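Local coordinates for protein STING-associated CdnE c-di-GMP synthase (Flavobacteriaceae, PDB 6WT8) that is a CD-NTase that probably synthesises c-di-GMP, the cyclic dinucleotide signal sensed by a partner STING protein in bacterial CBASS anti-phage defence, at residues A[72-85]-A[160-173]. Residues are numbered along the deposited sequence; the frame is centred on the assembly and turned at random.
Sequences KVEAHLKKSHGNLV and YVRLKSELVLSSTY
The His76 ring carries Thr172 CG2 over one face, a CH-pi contact with the methyl 3.5 Å from the ring centroid and 16° off the normal, while Tyr173 OH sits at its edge, 3.2 Å from His76 CD2. Thr172 CG2 also covers one face of Tyr173; the two ring planes stand 86° apart. Thr172 OG1 turns back to Val168 O, and with CG2 anti to the backbone N the methyl is what meets the histidine. With an alanine in place of His76, this methyl would probably lose its CH-pi partner, keeping the Tyr173 face, and a gap would be likely to open beside Tyr173 OH.

At the other end, Leu77 O lies 3.5 Å above the centre of one face of His81. Ser80 OG and His81 ND1 share a hydrogen bond of 2.8 Å. Lys164 runs past His81 in the opposite direction, and Leu84 CD1 meets the Tyr160 ring edge in plane, 3.5 Å from CE2.

Leu77 CD2 fills the middle, 4.0 Å from Leu169 CG; nearer His76, the Val73 and Leu169 side chains cross at about a right angle.

The axes of 72-81 and 160-172 approach to 9.9 Å, at 125° between their N-to-C directions, with no clear direct hydrogen bond. A water donates to Ser80 O and weakly accepts from Lys164 NZ. Gln109 of strand 106-112 bonds His81 NE2 through OE1 and Ser165 OG, itself a donor to Val161 O, through NE2: one side-chain amide ties both helices to the sheet.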
# COMPACT_ATOMS: atom_id res chain seq x y z
N LYS A 72 -12.57 17.00 0.48
CA LYS A 72 -12.80 18.40 0.84
C LYS A 72 -11.55 19.24 0.57
O LYS A 72 -11.65 20.35 0.03
CB LYS A 72 -13.23 18.54 2.29
CG LYS A 72 -14.58 17.90 2.49
CD LYS A 72 -15.13 18.20 3.85
CE LYS A 72 -16.58 17.65 3.93
NZ LYS A 72 -17.27 18.12 5.19
N VAL A 73 -10.37 18.72 0.95
CA VAL A 73 -9.12 19.43 0.64
C VAL A 73 -8.96 19.61 -0.87
O VAL A 73 -8.57 20.69 -1.36
CB VAL A 73 -7.92 18.67 1.24
CG1 VAL A 73 -6.61 19.34 0.89
CG2 VAL A 73 -8.06 18.64 2.76
N GLU A 74 -9.18 18.52 -1.63
CA GLU A 74 -9.06 18.59 -3.09
C GLU A 74 -9.91 19.71 -3.68
O GLU A 74 -9.45 20.41 -4.58
CB GLU A 74 -9.47 17.23 -3.71
CG GLU A 74 -9.37 17.32 -5.23
CD GLU A 74 -9.71 16.02 -5.96
OE1 GLU A 74 -9.28 14.94 -5.53
OE2 GLU A 74 -10.39 16.09 -7.01
N ALA A 75 -11.14 19.89 -3.19
CA ALA A 75 -12.00 20.92 -3.78
C ALA A 75 -11.36 22.30 -3.66
O ALA A 75 -11.41 23.11 -4.60
CB ALA A 75 -13.37 20.93 -3.11
N HIS A 76 -10.73 22.59 -2.52
CA HIS A 76 -10.06 23.89 -2.37
C HIS A 76 -8.86 24.02 -3.31
O HIS A 76 -8.66 25.07 -3.95
CB HIS A 76 -9.60 24.06 -0.92
CG HIS A 76 -10.72 24.23 0.04
ND1 HIS A 76 -11.49 25.38 0.07
CD2 HIS A 76 -11.23 23.40 0.99
CE1 HIS A 76 -12.44 25.24 0.99
NE2 HIS A 76 -12.32 24.04 1.55
N LEU A 77 -8.03 22.97 -3.40
CA LEU A 77 -6.87 23.05 -4.25
C LEU A 77 -7.29 23.09 -5.72
O LEU A 77 -6.64 23.76 -6.53
CB LEU A 77 -5.97 21.84 -3.99
CG LEU A 77 -5.46 21.66 -2.58
CD1 LEU A 77 -4.71 20.36 -2.50
CD2 LEU A 77 -4.43 22.80 -2.33
N LYS A 78 -8.38 22.42 -6.07
CA LYS A 78 -8.84 22.39 -7.47
C LYS A 78 -9.39 23.75 -7.88
O LYS A 78 -9.09 24.23 -8.97
CB LYS A 78 -9.90 21.30 -7.67
CG LYS A 78 -10.38 21.22 -9.08
CD LYS A 78 -11.36 20.02 -9.27
CE LYS A 78 -10.61 18.77 -9.41
NZ LYS A 78 -11.52 17.74 -10.11
N LYS A 79 -10.14 24.40 -6.97
CA LYS A 79 -10.60 25.75 -7.29
C LYS A 79 -9.42 26.70 -7.48
O LYS A 79 -9.44 27.56 -8.37
CB LYS A 79 -11.53 26.23 -6.17
CG LYS A 79 -12.28 27.55 -6.59
CD LYS A 79 -13.26 27.97 -5.49
CE LYS A 79 -14.08 29.20 -5.93
NZ LYS A 79 -13.16 30.35 -6.10
N SER A 80 -8.37 26.55 -6.66
CA SER A 80 -7.19 27.42 -6.72
C SER A 80 -6.36 27.22 -7.97
O SER A 80 -5.95 28.21 -8.60
CB SER A 80 -6.35 27.19 -5.44
OG SER A 80 -5.06 27.72 -5.57
N HIS A 81 -6.03 25.96 -8.32
CA HIS A 81 -5.05 25.73 -9.37
C HIS A 81 -5.23 24.37 -10.02
O HIS A 81 -4.25 23.78 -10.51
CB HIS A 81 -3.62 25.89 -8.80
CG HIS A 81 -3.35 25.06 -7.58
ND1 HIS A 81 -3.46 25.55 -6.29
CD2 HIS A 81 -2.97 23.77 -7.46
CE1 HIS A 81 -3.19 24.58 -5.44
NE2 HIS A 81 -2.87 23.49 -6.11
N GLY A 82 -6.49 23.93 -10.06
CA GLY A 82 -6.79 22.67 -10.74
C GLY A 82 -6.40 22.66 -12.21
O GLY A 82 -6.20 21.58 -12.80
N ASN A 83 -6.24 23.83 -12.81
CA ASN A 83 -5.84 23.94 -14.20
C ASN A 83 -4.40 23.52 -14.42
O ASN A 83 -3.98 23.41 -15.57
CB ASN A 83 -6.06 25.37 -14.72
CG ASN A 83 -5.36 26.44 -13.85
OD1 ASN A 83 -5.61 26.48 -12.63
ND2 ASN A 83 -4.49 27.28 -14.46
N LEU A 84 -3.63 23.34 -13.34
CA LEU A 84 -2.22 22.96 -13.46
C LEU A 84 -1.92 21.55 -12.99
O LEU A 84 -0.79 21.07 -13.21
CB LEU A 84 -1.33 23.94 -12.63
CG LEU A 84 -1.37 25.40 -13.14
CD1 LEU A 84 -0.41 26.24 -12.25
CD2 LEU A 84 -0.94 25.52 -14.57
N VAL A 85 -2.87 20.86 -12.36
CA VAL A 85 -2.58 19.58 -11.75
C VAL A 85 -3.73 18.59 -11.96
O VAL A 85 -4.90 18.96 -12.17
CB VAL A 85 -2.35 19.73 -10.22
CG1 VAL A 85 -1.11 20.55 -9.93
CG2 VAL A 85 -3.61 20.30 -9.50
N TYR A 160 5.80 26.64 -7.38
CA TYR A 160 4.61 27.47 -7.40
C TYR A 160 3.41 26.75 -6.81
O TYR A 160 2.68 27.32 -5.98
CB TYR A 160 4.35 27.89 -8.85
CG TYR A 160 3.08 28.60 -9.07
CD1 TYR A 160 2.80 29.83 -8.47
CD2 TYR A 160 2.12 28.05 -9.92
CE1 TYR A 160 1.62 30.47 -8.70
CE2 TYR A 160 0.94 28.69 -10.17
CZ TYR A 160 0.68 29.89 -9.56
OH TYR A 160 -0.51 30.52 -9.81
N VAL A 161 3.15 25.52 -7.28
CA VAL A 161 1.99 24.79 -6.77
C VAL A 161 2.15 24.51 -5.28
O VAL A 161 1.20 24.68 -4.49
CB VAL A 161 1.80 23.50 -7.58
CG1 VAL A 161 0.81 22.57 -6.88
CG2 VAL A 161 1.26 23.84 -8.97
N ARG A 162 3.36 24.14 -4.83
CA ARG A 162 3.57 23.95 -3.39
C ARG A 162 3.25 25.21 -2.59
O ARG A 162 2.54 25.14 -1.58
CB ARG A 162 5.00 23.48 -3.14
CG ARG A 162 5.45 23.51 -1.62
CD ARG A 162 4.67 22.51 -0.78
NE ARG A 162 4.91 22.76 0.65
CZ ARG A 162 5.46 21.91 1.54
NH1 ARG A 162 5.82 20.69 1.16
NH2 ARG A 162 5.59 22.29 2.79
N LEU A 163 3.79 26.35 -3.01
CA LEU A 163 3.58 27.57 -2.21
C LEU A 163 2.15 28.07 -2.32
O LEU A 163 1.57 28.54 -1.32
CB LEU A 163 4.59 28.68 -2.65
CG LEU A 163 6.06 28.29 -2.39
CD1 LEU A 163 6.96 29.39 -2.92
CD2 LEU A 163 6.30 28.11 -0.90
N LYS A 164 1.56 27.97 -3.51
CA LYS A 164 0.17 28.37 -3.67
C LYS A 164 -0.74 27.52 -2.80
O LYS A 164 -1.68 28.03 -2.16
CB LYS A 164 -0.21 28.28 -5.13
CG LYS A 164 -1.58 28.83 -5.48
CD LYS A 164 -1.59 28.86 -7.02
CE LYS A 164 -2.78 29.62 -7.59
NZ LYS A 164 -2.61 31.09 -7.36
N SER A 165 -0.43 26.22 -2.71
CA SER A 165 -1.21 25.34 -1.84
C SER A 165 -1.06 25.70 -0.37
O SER A 165 -2.03 25.63 0.40
CB SER A 165 -0.72 23.89 -2.07
OG SER A 165 -1.01 23.48 -3.39
N GLU A 166 0.17 26.05 0.07
CA GLU A 166 0.32 26.49 1.47
C GLU A 166 -0.58 27.68 1.76
O GLU A 166 -1.24 27.73 2.81
CB GLU A 166 1.77 26.88 1.76
CG GLU A 166 2.73 25.73 1.64
CD GLU A 166 4.14 26.14 1.97
OE1 GLU A 166 4.39 27.34 2.28
OE2 GLU A 166 5.02 25.26 1.89
N LEU A 167 -0.62 28.65 0.83
CA LEU A 167 -1.43 29.85 1.05
C LEU A 167 -2.92 29.52 1.08
O LEU A 167 -3.64 30.01 1.97
CB LEU A 167 -1.14 30.87 -0.08
CG LEU A 167 0.29 31.39 0.01
CD1 LEU A 167 0.60 32.18 -1.31
CD2 LEU A 167 0.54 32.31 1.18
N VAL A 168 -3.40 28.74 0.11
CA VAL A 168 -4.83 28.41 0.07
C VAL A 168 -5.23 27.61 1.29
O VAL A 168 -6.25 27.89 1.94
CB VAL A 168 -5.12 27.63 -1.22
CG1 VAL A 168 -6.53 27.00 -1.15
CG2 VAL A 168 -5.03 28.56 -2.35
N LEU A 169 -4.41 26.60 1.65
CA LEU A 169 -4.81 25.75 2.76
C LEU A 169 -4.74 26.51 4.08
O LEU A 169 -5.60 26.33 4.96
CB LEU A 169 -3.93 24.48 2.77
CG LEU A 169 -4.18 23.58 1.55
CD1 LEU A 169 -3.05 22.52 1.46
CD2 LEU A 169 -5.57 22.90 1.59
N SER A 170 -3.73 27.37 4.25
CA SER A 170 -3.63 28.13 5.49
C SER A 170 -4.76 29.12 5.64
O SER A 170 -5.06 29.52 6.77
CB SER A 170 -2.30 28.87 5.55
OG SER A 170 -1.24 27.96 5.63
N SER A 171 -5.30 29.62 4.53
CA SER A 171 -6.41 30.55 4.62
C SER A 171 -7.74 29.86 4.85
O SER A 171 -8.71 30.52 5.24
CB SER A 171 -6.47 31.42 3.36
OG SER A 171 -6.90 30.72 2.24
N THR A 172 -7.81 28.54 4.66
CA THR A 172 -9.02 27.73 4.76
C THR A 172 -9.10 26.98 6.07
O THR A 172 -10.17 26.94 6.70
CB THR A 172 -9.07 26.71 3.61
OG1 THR A 172 -9.04 27.38 2.36
CG2 THR A 172 -10.32 25.83 3.70
N TYR A 173 -7.99 26.43 6.53
CA TYR A 173 -7.96 25.57 7.70
C TYR A 173 -7.16 26.21 8.82
O TYR A 173 -6.09 26.78 8.59
CB TYR A 173 -7.36 24.18 7.34
CG TYR A 173 -8.19 23.44 6.33
CD1 TYR A 173 -9.35 22.76 6.72
CD2 TYR A 173 -7.88 23.49 4.97
CE1 TYR A 173 -10.15 22.12 5.78
CE2 TYR A 173 -8.68 22.78 4.01
CZ TYR A 173 -9.81 22.14 4.44
OH TYR A 173 -10.60 21.51 3.50
O HOH W 1 -5.84 31.00 -8.54